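Local coordinates for protein P43 (Trichuris muris, PDB 6QIX) that is the major protein secreted by the whipworm, tethers to matrix and inhibits the function of interleukin-13, at residues A[36-50]-A[70-83]. Numbering follows the deposited sequence.
Sequences WYPPQHMYSKLSHAC and TPPPCGHCSFKFRC. With ACT (acetate ion), chain D.
Trp-36 makes the one direct hydrogen bond between 36-50 and 70-83. Its NE1 donates to Pro-71 O at 2.6 Å, with an N-H...O angle of 157°. The carbonyl oxygen lies near the indole plane, and the donor lies in the carbonyl plane. The indole is also sandwiched. Pro-73 CA sits over one face, a CH-pi contact 3.6 Å from the centroid of the six-membered ring of Trp-36. Tyr-37 CD2 covers the opposite face. CG of Trp-36 is anti to the backbone N (chi1 -163°), which swings the ring into the curve of 70-78. There its six-membered end meets Cys-74 SG and Cys-77 CB.

Apolar contacts join helix 39-49 to strand 79-83. Met-42 CE lies 3.8 Å from Phe-79 CE2, and the sulfur makes an oblique Met-aromatic contact. Leu-46 CD2 presses on a face of Phe-81, 3.5 Å from its CG. Ala-49 CB meets the edge of that ring. Val-99 of strand 95-101 touches both phenylalanines.

The Cys-50 to Cys-83 disulfide closes the far end, with chi3 97°. Two waters bridge the segments. One links Tyr-37 OH, which is also hydrogen-bonded to Lys-155 NZ, to Cys-77 O; the other joins Ala-49 O to Cys-83 N.

The chain is thus pinned covalently just past the C-terminal end of the helix, while a clamped, hydrogen-bonded indole fixes the chain before its N-terminus. Between them the grip is apolar.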
loop_
_atom_site.group_PDB
_atom_site.type_symbol
_atom_site.label_atom_id
_atom_site.label_comp_id
_atom_site.label_asym_id
_atom_site.label_seq_id
_atom_site.Cartn_x
_atom_site.Cartn_y
_atom_site.Cartn_z
ATOM N N TRP A 36 -4.686 -18.440 -6.441
ATOM C CA TRP A 36 -5.841 -17.723 -5.930
ATOM C C TRP A 36 -5.680 -17.451 -4.439
ATOM O O TRP A 36 -4.727 -17.884 -3.796
ATOM C CB TRP A 36 -7.148 -18.498 -6.227
ATOM C CG TRP A 36 -8.380 -17.654 -6.111
ATOM C CD1 TRP A 36 -9.457 -17.870 -5.299
ATOM C CD2 TRP A 36 -8.641 -16.434 -6.804
ATOM N NE1 TRP A 36 -10.391 -16.855 -5.456
ATOM C CE2 TRP A 36 -9.899 -15.958 -6.365
ATOM C CE3 TRP A 36 -7.939 -15.695 -7.750
ATOM C CZ2 TRP A 36 -10.447 -14.768 -6.826
ATOM C CZ3 TRP A 36 -8.512 -14.527 -8.230
ATOM C CH2 TRP A 36 -9.751 -14.076 -7.765
ATOM N N TYR A 37 -6.644 -16.728 -3.902
ATOM C CA TYR A 37 -6.660 -16.272 -2.522
ATOM C C TYR A 37 -7.193 -17.367 -1.624
ATOM O O TYR A 37 -7.717 -18.368 -2.100
ATOM C CB TYR A 37 -7.511 -15.008 -2.443
ATOM C CG TYR A 37 -6.895 -13.889 -3.266
ATOM C CD1 TYR A 37 -5.903 -13.064 -2.727
ATOM C CD2 TYR A 37 -7.273 -13.683 -4.598
ATOM C CE1 TYR A 37 -5.330 -12.085 -3.458
ATOM C CE2 TYR A 37 -6.704 -12.685 -5.346
ATOM C CZ TYR A 37 -5.718 -11.887 -4.770
ATOM O OH TYR A 37 -5.122 -10.882 -5.501
ATOM N N PRO A 38 -7.108 -17.203 -0.300
ATOM C CA PRO A 38 -6.664 -16.027 0.456
ATOM C C PRO A 38 -5.171 -15.654 0.355
ATOM O O PRO A 38 -4.363 -16.459 -0.131
ATOM C CB PRO A 38 -7.004 -16.388 1.911
ATOM C CG PRO A 38 -7.223 -17.890 1.922
ATOM C CD PRO A 38 -7.605 -18.293 0.556
ATOM N N PRO A 39 -4.837 -14.434 0.809
ATOM C CA PRO A 39 -3.449 -13.938 0.658
ATOM C C PRO A 39 -2.401 -14.899 1.196
ATOM O O PRO A 39 -1.377 -15.155 0.543
ATOM C CB PRO A 39 -3.462 -12.618 1.456
ATOM C CG PRO A 39 -4.921 -12.171 1.337
ATOM C CD PRO A 39 -5.734 -13.427 1.406
ATOM N N GLN A 40 -2.631 -15.445 2.385
ATOM C CA GLN A 40 -1.658 -16.385 2.946
ATOM C C GLN A 40 -1.420 -17.560 2.002
ATOM O O GLN A 40 -0.277 -17.985 1.791
ATOM C CB GLN A 40 -2.119 -16.885 4.318
ATOM C CG GLN A 40 -1.116 -17.847 4.974
ATOM C CD GLN A 40 0.210 -17.170 5.307
ATOM O OE1 GLN A 40 0.255 -15.966 5.554
ATOM N NE2 GLN A 40 1.289 -17.945 5.328
ATOM N N HIS A 41 -2.487 -18.099 1.419
ATOM C CA HIS A 41 -2.333 -19.225 0.502
ATOM C C HIS A 41 -1.582 -18.823 -0.760
ATOM O O HIS A 41 -0.700 -19.556 -1.223
ATOM C CB HIS A 41 -3.694 -19.773 0.123
ATOM C CG HIS A 41 -3.633 -20.907 -0.842
ATOM N ND1 HIS A 41 -4.107 -20.812 -2.132
ATOM C CD2 HIS A 41 -3.148 -22.161 -0.705
ATOM C CE1 HIS A 41 -3.945 -21.977 -2.740
ATOM N NE2 HIS A 41 -3.351 -22.806 -1.899
ATOM N N MET A 42 -1.923 -17.670 -1.336
ATOM C CA MET A 42 -1.220 -17.222 -2.536
ATOM C C MET A 42 0.247 -16.934 -2.227
ATOM O O MET A 42 1.135 -17.305 -3.002
ATOM C CB MET A 42 -1.918 -15.989 -3.132
ATOM C CG MET A 42 -1.214 -15.399 -4.347
ATOM S SD MET A 42 -2.053 -13.928 -4.994
ATOM C CE MET A 42 -3.503 -14.742 -5.686
ATOM N N TYR A 43 0.524 -16.273 -1.099
ATOM C CA TYR A 43 1.911 -16.053 -0.697
ATOM C C TYR A 43 2.652 -17.382 -0.523
ATOM O O TYR A 43 3.819 -17.517 -0.927
ATOM C CB TYR A 43 1.937 -15.235 0.597
ATOM C CG TYR A 43 3.225 -15.377 1.364
ATOM C CD1 TYR A 43 4.382 -14.796 0.898
ATOM C CD2 TYR A 43 3.288 -16.100 2.550
ATOM C CE1 TYR A 43 5.594 -14.920 1.611
ATOM C CE2 TYR A 43 4.466 -16.244 3.240
ATOM C CZ TYR A 43 5.615 -15.656 2.770
ATOM O OH TYR A 43 6.776 -15.779 3.469
ATOM N N SER A 44 1.985 -18.378 0.073
ATOM C CA SER A 44 2.609 -19.687 0.272
ATOM C C SER A 44 3.026 -20.306 -1.056
ATOM O O SER A 44 4.128 -20.849 -1.185
ATOM C CB SER A 44 1.640 -20.623 0.999
ATOM O OG SER A 44 1.564 -20.294 2.382
ATOM N N LYS A 45 2.153 -20.226 -2.057
ATOM C CA LYS A 45 2.462 -20.824 -3.346
ATOM C C LYS A 45 3.538 -20.038 -4.070
ATOM O O LYS A 45 4.382 -20.629 -4.748
ATOM C CB LYS A 45 1.203 -20.893 -4.208
ATOM C CG LYS A 45 0.117 -21.724 -3.614
ATOM C CD LYS A 45 0.345 -23.203 -3.862
ATOM C CE LYS A 45 -0.987 -23.946 -3.890
ATOM N NZ LYS A 45 -0.888 -25.271 -3.229
ATOM N N LEU A 46 3.503 -18.705 -3.973
ATOM C CA LEU A 46 4.565 -17.882 -4.567
ATOM C C LEU A 46 5.918 -18.220 -3.963
ATOM O O LEU A 46 6.924 -18.338 -4.681
ATOM C CB LEU A 46 4.276 -16.384 -4.372
ATOM C CG LEU A 46 3.039 -15.845 -5.116
ATOM C CD1 LEU A 46 2.776 -14.388 -4.724
ATOM C CD2 LEU A 46 3.227 -15.972 -6.609
ATOM N N SER A 47 5.958 -18.352 -2.635
ATOM C CA SER A 47 7.204 -18.638 -1.944
ATOM C C SER A 47 7.711 -20.022 -2.324
ATOM O O SER A 47 8.879 -20.193 -2.680
ATOM C CB SER A 47 6.979 -18.485 -0.435
ATOM O OG SER A 47 8.010 -19.107 0.292
ATOM N N HIS A 48 6.824 -21.020 -2.323
ATOM C CA HIS A 48 7.245 -22.356 -2.736
ATOM C C HIS A 48 7.741 -22.363 -4.176
ATOM O O HIS A 48 8.668 -23.114 -4.509
ATOM C CB HIS A 48 6.094 -23.350 -2.582
ATOM C CG HIS A 48 5.699 -23.587 -1.162
ATOM N ND1 HIS A 48 4.529 -24.226 -0.812
ATOM C CD2 HIS A 48 6.309 -23.249 -0.000
ATOM C CE1 HIS A 48 4.441 -24.278 0.505
ATOM N NE2 HIS A 48 5.509 -23.697 1.020
ATOM N N ALA A 49 7.124 -21.552 -5.042
ATOM C CA ALA A 49 7.550 -21.472 -6.438
ATOM C C ALA A 49 8.993 -21.015 -6.561
ATOM O O ALA A 49 9.691 -21.423 -7.489
ATOM C CB ALA A 49 6.638 -20.516 -7.213
ATOM N N CYS A 50 9.444 -20.146 -5.664
ATOM C CA CYS A 50 10.839 -19.721 -5.613
ATOM C C CYS A 50 11.717 -20.683 -4.825
ATOM O O CYS A 50 12.897 -20.391 -4.604
ATOM C CB CYS A 50 10.949 -18.316 -4.998
ATOM S SG CYS A 50 10.286 -16.985 -6.064
ATOM N N THR A 70 -14.207 -16.178 0.441
ATOM C CA THR A 70 -13.505 -15.719 -0.743
ATOM C C THR A 70 -14.107 -16.390 -1.969
ATOM O O THR A 70 -14.252 -17.618 -1.991
ATOM C CB THR A 70 -12.012 -16.002 -0.686
ATOM O OG1 THR A 70 -11.779 -17.398 -0.834
ATOM C CG2 THR A 70 -11.445 -15.564 0.620
ATOM N N PRO A 71 -14.495 -15.637 -2.984
ATOM C CA PRO A 71 -15.161 -16.265 -4.142
ATOM C C PRO A 71 -14.159 -17.049 -4.962
ATOM O O PRO A 71 -12.949 -16.881 -4.787
ATOM C CB PRO A 71 -15.715 -15.073 -4.929
ATOM C CG PRO A 71 -14.821 -13.947 -4.565
ATOM C CD PRO A 71 -14.418 -14.170 -3.122
ATOM N N PRO A 72 -14.620 -17.874 -5.892
ATOM C CA PRO A 72 -13.693 -18.670 -6.721
ATOM C C PRO A 72 -12.964 -17.796 -7.717
ATOM O O PRO A 72 -13.388 -16.664 -7.955
ATOM C CB PRO A 72 -14.618 -19.675 -7.422
ATOM C CG PRO A 72 -16.002 -19.101 -7.301
ATOM C CD PRO A 72 -16.037 -18.238 -6.090
ATOM N N PRO A 73 -11.867 -18.298 -8.312
ATOM C CA PRO A 73 -11.124 -17.514 -9.302
ATOM C C PRO A 73 -12.030 -16.773 -10.268
ATOM O O PRO A 73 -12.954 -17.359 -10.847
ATOM C CB PRO A 73 -10.262 -18.571 -10.006
ATOM C CG PRO A 73 -9.968 -19.581 -8.957
ATOM C CD PRO A 73 -11.273 -19.636 -8.108
ATOM N N CYS A 74 -11.756 -15.479 -10.450
ATOM C CA CYS A 74 -12.668 -14.582 -11.149
ATOM C C CYS A 74 -11.847 -13.433 -11.750
ATOM O O CYS A 74 -10.732 -13.143 -11.345
ATOM C CB CYS A 74 -13.862 -14.122 -10.282
ATOM S SG CYS A 74 -13.415 -13.313 -8.813
ATOM N N GLY A 75 -12.451 -12.767 -12.748
ATOM C CA GLY A 75 -12.109 -11.380 -13.081
ATOM C C GLY A 75 -10.866 -11.168 -13.896
ATOM O O GLY A 75 -10.425 -10.008 -14.031
ATOM N N HIS A 76 -10.303 -12.234 -14.468
ATOM C CA HIS A 76 -8.945 -12.190 -15.026
ATOM C C HIS A 76 -7.909 -11.858 -13.932
ATOM O O HIS A 76 -6.828 -11.323 -14.211
ATOM C CB HIS A 76 -8.851 -11.205 -16.205
ATOM C CG HIS A 76 -9.909 -11.419 -17.258
ATOM N ND1 HIS A 76 -9.662 -12.079 -18.441
ATOM C CD2 HIS A 76 -11.219 -11.077 -17.289
ATOM C CE1 HIS A 76 -10.775 -12.143 -19.153
ATOM N NE2 HIS A 76 -11.739 -11.543 -18.477
ATOM N N CYS A 77 -8.232 -12.183 -12.675
ATOM C CA CYS A 77 -7.367 -11.876 -11.532
ATOM C C CYS A 77 -6.502 -13.060 -11.083
ATOM O O CYS A 77 -5.558 -12.867 -10.304
ATOM C CB CYS A 77 -8.220 -11.375 -10.363
ATOM S SG CYS A 77 -9.085 -9.812 -10.682
ATOM N N SER A 78 -6.824 -14.272 -11.524
ATOM C CA SER A 78 -6.005 -15.437 -11.245
ATOM C C SER A 78 -4.853 -15.522 -12.248
ATOM O O SER A 78 -4.964 -15.109 -13.410
ATOM C CB SER A 78 -6.883 -16.697 -11.299
ATOM O OG SER A 78 -6.136 -17.867 -11.057
ATOM N N PHE A 79 -3.737 -16.086 -11.789
ATOM C CA PHE A 79 -2.525 -16.063 -12.599
ATOM C C PHE A 79 -1.591 -17.181 -12.185
ATOM O O PHE A 79 -1.647 -17.657 -11.056
ATOM C CB PHE A 79 -1.788 -14.726 -12.455
ATOM C CG PHE A 79 -1.294 -14.463 -11.090
ATOM C CD1 PHE A 79 0.030 -14.744 -10.759
ATOM C CD2 PHE A 79 -2.138 -13.932 -10.112
ATOM C CE1 PHE A 79 0.509 -14.470 -9.499
ATOM C CE2 PHE A 79 -1.655 -13.665 -8.825
ATOM C CZ PHE A 79 -0.342 -13.947 -8.526
ATOM N N LYS A 80 -0.770 -17.617 -13.134
ATOM C CA LYS A 80 0.357 -18.502 -12.885
ATOM C C LYS A 80 1.607 -17.670 -12.674
ATOM O O LYS A 80 1.714 -16.560 -13.189
ATOM C CB LYS A 80 0.603 -19.434 -14.058
ATOM C CG LYS A 80 -0.591 -20.174 -14.505
ATOM C CD LYS A 80 -0.169 -21.154 -15.613
ATOM C CE LYS A 80 -1.326 -21.969 -16.119
ATOM N NZ LYS A 80 -0.861 -22.897 -17.162
ATOM N N PHE A 81 2.573 -18.248 -11.946
ATOM C CA PHE A 81 3.834 -17.603 -11.588
ATOM C C PHE A 81 4.986 -18.585 -11.770
ATOM O O PHE A 81 4.838 -19.795 -11.590
ATOM C CB PHE A 81 3.739 -17.092 -10.130
ATOM C CG PHE A 81 5.002 -16.493 -9.562
ATOM C CD1 PHE A 81 5.330 -15.160 -9.807
ATOM C CD2 PHE A 81 5.802 -17.231 -8.704
ATOM C CE1 PHE A 81 6.459 -14.592 -9.236
ATOM C CE2 PHE A 81 6.943 -16.661 -8.136
ATOM C CZ PHE A 81 7.265 -15.351 -8.407
ATOM N N ARG A 82 6.152 -18.046 -12.107
ATOM C CA ARG A 82 7.378 -18.830 -12.069
ATOM C C ARG A 82 8.508 -17.920 -11.634
ATOM O O ARG A 82 8.423 -16.699 -11.755
ATOM C CB ARG A 82 7.691 -19.498 -13.415
ATOM C CG ARG A 82 8.089 -18.576 -14.539
ATOM C CD ARG A 82 8.503 -19.423 -15.765
ATOM N NE ARG A 82 8.846 -18.595 -16.913
ATOM C CZ ARG A 82 9.390 -19.056 -18.034
ATOM N NH1 ARG A 82 9.653 -20.361 -18.164
ATOM N NH2 ARG A 82 9.660 -18.212 -19.029
ATOM N N CYS A 83 9.576 -18.539 -11.134
ATOM C CA CYS A 83 10.611 -17.835 -10.398
ATOM C C CYS A 83 11.986 -18.343 -10.811
ATOM O O CYS A 83 12.149 -19.492 -11.237
ATOM C CB CYS A 83 10.406 -18.016 -8.878
ATOM S SG CYS A 83 11.443 -17.017 -7.773
HETATM C C ACT D . 9.449 -13.486 1.295
HETATM O O ACT D . 8.723 -14.011 2.158
HETATM O OXT ACT D . 10.098 -12.411 1.361
HETATM C CH3 ACT D . 9.499 -14.252 -0.045
HETATM O O HOH W 1 -4.756 -11.178 -8.282
HETATM O O HOH W 2 8.786 -21.117 -10.367
#